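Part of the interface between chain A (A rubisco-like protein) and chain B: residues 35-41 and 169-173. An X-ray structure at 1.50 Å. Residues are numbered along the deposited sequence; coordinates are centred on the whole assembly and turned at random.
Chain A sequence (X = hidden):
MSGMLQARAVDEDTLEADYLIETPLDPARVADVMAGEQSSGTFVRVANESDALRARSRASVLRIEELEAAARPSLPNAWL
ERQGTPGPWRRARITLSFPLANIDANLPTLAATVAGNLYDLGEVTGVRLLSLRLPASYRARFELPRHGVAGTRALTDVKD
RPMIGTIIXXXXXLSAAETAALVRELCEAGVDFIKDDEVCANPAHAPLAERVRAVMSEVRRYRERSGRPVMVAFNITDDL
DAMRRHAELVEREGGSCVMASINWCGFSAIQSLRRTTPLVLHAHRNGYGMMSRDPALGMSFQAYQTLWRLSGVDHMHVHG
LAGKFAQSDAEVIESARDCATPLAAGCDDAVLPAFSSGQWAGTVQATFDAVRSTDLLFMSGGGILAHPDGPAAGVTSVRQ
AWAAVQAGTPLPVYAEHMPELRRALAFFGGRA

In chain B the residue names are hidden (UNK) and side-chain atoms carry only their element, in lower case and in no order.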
# COMPACT_ATOMS: atom_id res chain seq x y z
N ALA A 35 -18.25 -1.23 -11.83
CA ALA A 35 -18.56 -2.65 -11.79
C ALA A 35 -17.95 -3.37 -12.99
O ALA A 35 -17.36 -4.45 -12.85
CB ALA A 35 -20.07 -2.86 -11.75
N GLY A 36 -18.09 -2.78 -14.17
CA GLY A 36 -17.60 -3.39 -15.39
C GLY A 36 -16.09 -3.43 -15.43
O GLY A 36 -15.50 -4.46 -15.77
N GLU A 37 -15.46 -2.31 -15.09
CA GLU A 37 -14.01 -2.22 -15.17
C GLU A 37 -13.32 -3.19 -14.22
O GLU A 37 -12.25 -3.71 -14.53
CB GLU A 37 -13.54 -0.79 -14.89
CG GLU A 37 -13.85 0.14 -16.04
CD GLU A 37 -13.14 -0.29 -17.31
OE1 GLU A 37 -11.89 -0.25 -17.33
OE2 GLU A 37 -13.83 -0.69 -18.28
N GLN A 38 -13.94 -3.45 -13.07
CA GLN A 38 -13.35 -4.32 -12.06
C GLN A 38 -13.76 -5.78 -12.25
O GLN A 38 -13.44 -6.63 -11.42
CB GLN A 38 -13.71 -3.85 -10.65
CG GLN A 38 -13.20 -2.45 -10.32
CD GLN A 38 -11.72 -2.26 -10.65
OE1 GLN A 38 -11.37 -1.57 -11.61
NE2 GLN A 38 -10.86 -2.87 -9.84
N SER A 39 -14.46 -6.06 -13.33
CA SER A 39 -14.82 -7.42 -13.67
C SER A 39 -14.71 -7.65 -15.18
O SER A 39 -13.66 -7.40 -15.75
CB SER A 39 -16.20 -7.80 -13.11
OG SER A 39 -17.24 -7.03 -13.68
N SER A 40 -15.79 -8.08 -15.82
CA SER A 40 -15.73 -8.47 -17.23
C SER A 40 -16.31 -7.45 -18.23
O SER A 40 -16.64 -7.81 -19.37
CB SER A 40 -16.44 -9.80 -17.44
OG SER A 40 -17.78 -9.71 -16.99
N GLY A 41 -16.42 -6.20 -17.81
CA GLY A 41 -16.89 -5.14 -18.69
C GLY A 41 -18.31 -5.37 -19.17
O GLY A 41 -18.54 -5.59 -20.37
N UNK B 169 -9.00 -9.11 -23.15
CA UNK B 169 -10.37 -8.69 -22.84
C UNK B 169 -11.33 -9.79 -23.27
O UNK B 169 -11.11 -10.42 -24.31
c UNK B 169 -10.46 -5.58 -21.97
c UNK B 169 -10.71 -7.42 -23.63
c UNK B 169 -9.70 -4.33 -21.58
c UNK B 169 -9.92 -6.18 -23.25
n UNK B 169 -10.26 -3.73 -20.34
N UNK B 170 -12.39 -10.04 -22.49
CA UNK B 170 -12.76 -9.39 -21.22
C UNK B 170 -11.70 -9.58 -20.15
O UNK B 170 -10.92 -10.54 -20.21
c UNK B 170 -13.95 -11.44 -21.49
c UNK B 170 -13.31 -11.14 -22.82
c UNK B 170 -14.04 -10.12 -20.82
N UNK B 171 -11.68 -8.68 -19.17
CA UNK B 171 -10.63 -8.66 -18.15
C UNK B 171 -10.51 -9.99 -17.43
O UNK B 171 -9.42 -10.44 -17.11
c UNK B 171 -10.91 -6.18 -17.68
n UNK B 171 -11.59 -5.26 -17.00
o UNK B 171 -10.28 -5.91 -18.70
c UNK B 171 -10.92 -7.58 -17.10
N UNK B 172 -11.66 -10.59 -17.15
CA UNK B 172 -11.72 -11.86 -16.45
C UNK B 172 -13.02 -12.54 -16.87
O UNK B 172 -13.99 -11.87 -17.20
c UNK B 172 -11.46 -12.99 -14.20
c UNK B 172 -12.88 -10.89 -14.37
c UNK B 172 -11.64 -11.65 -14.91
N UNK B 173 -13.02 -13.87 -16.91
CA UNK B 173 -14.24 -14.59 -17.25
C UNK B 173 -14.09 -15.60 -18.37
O UNK B 173 -14.87 -16.55 -18.45
O HOH W 1 -10.35 -2.48 -17.53

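Position 169 of chain B carries five side-chain atoms: four carbons in an unbranched row, ending in a nitrogen. The CA-to-CB bond points sideways to chain A, but the end of the side chain comes nearer, its terminal nitrogen lying 4.9 Å from Glu A37 OE1. It makes no direct contact with the chain A stretch. A four-carbon chain capped by nitrogen is lysine, so this is Lys B169. The outer torsions chi3 and chi4 are both t, which extends the end of the chain.

Position 170 has three side-chain carbons that close a ring onto the backbone nitrogen. The peptide bond before it is cis. CB points toward chain A and lies 3.8 Å from Ser A40 O and 4.2 Å from Ser A40 CB. The ring identifies Pro B170.

Position 171 has two carbons, the second carrying one oxygen and one nitrogen. This is a short, planar amide. CB points toward chain A and packs 3.1 Å from Ser A39 O. The nitrogen reaches the backbone carbonyls where the chain A helix ends, and the oxygen faces back into chain B. The residue is Asn B171. Its ND2 gives a weak hydrogen bond to Ser A39 O at 3.2 Å, with an N-H...O angle of 130°. ND2 also lies 3.0 Å from Glu A37 O. Lys B169 NZ donates to Asn B171 OD1 at 2.7 Å, so the lysine holds the oxygen side of the amide.

Position 172 has three side-chain carbons, one of them carrying the other two. The branch is at CB, and no polar atom is present. This is Val B172, with chi1 in p. Its CG1 packs 3.8 Å from Ser A39 C. Its backbone O lies 3.2 Å from Ser A40 CB and is buried without a polar partner.

Position 173 has no side-chain atoms, so it is Gly B173. Phi is 127°. At these backbone angles a CB would be jammed against the carbonyl O of the residue before, and it would also sit 4.0 Å from Ser A40 CB.

The contact centres on Asn B171 and Ser A40. Water 1 donates to Glu A37 OE1 at 2.7 Å and accepts from Asn B171 ND2 at 3.1 Å, bridging the two chains. Within chain A, Ser A39 OG donates to Ala A35 O at 2.7 Å, and Gly A41 N donates to Gly A36 O at 2.8 Å. These bonds tie the turn to the helix end. Pro B170 packs against Ser A40, and Val B172 packs against Ser A39 and Ser A40. Together the two stretches bury 252 Å².

Chain B 169-173: KPNVG
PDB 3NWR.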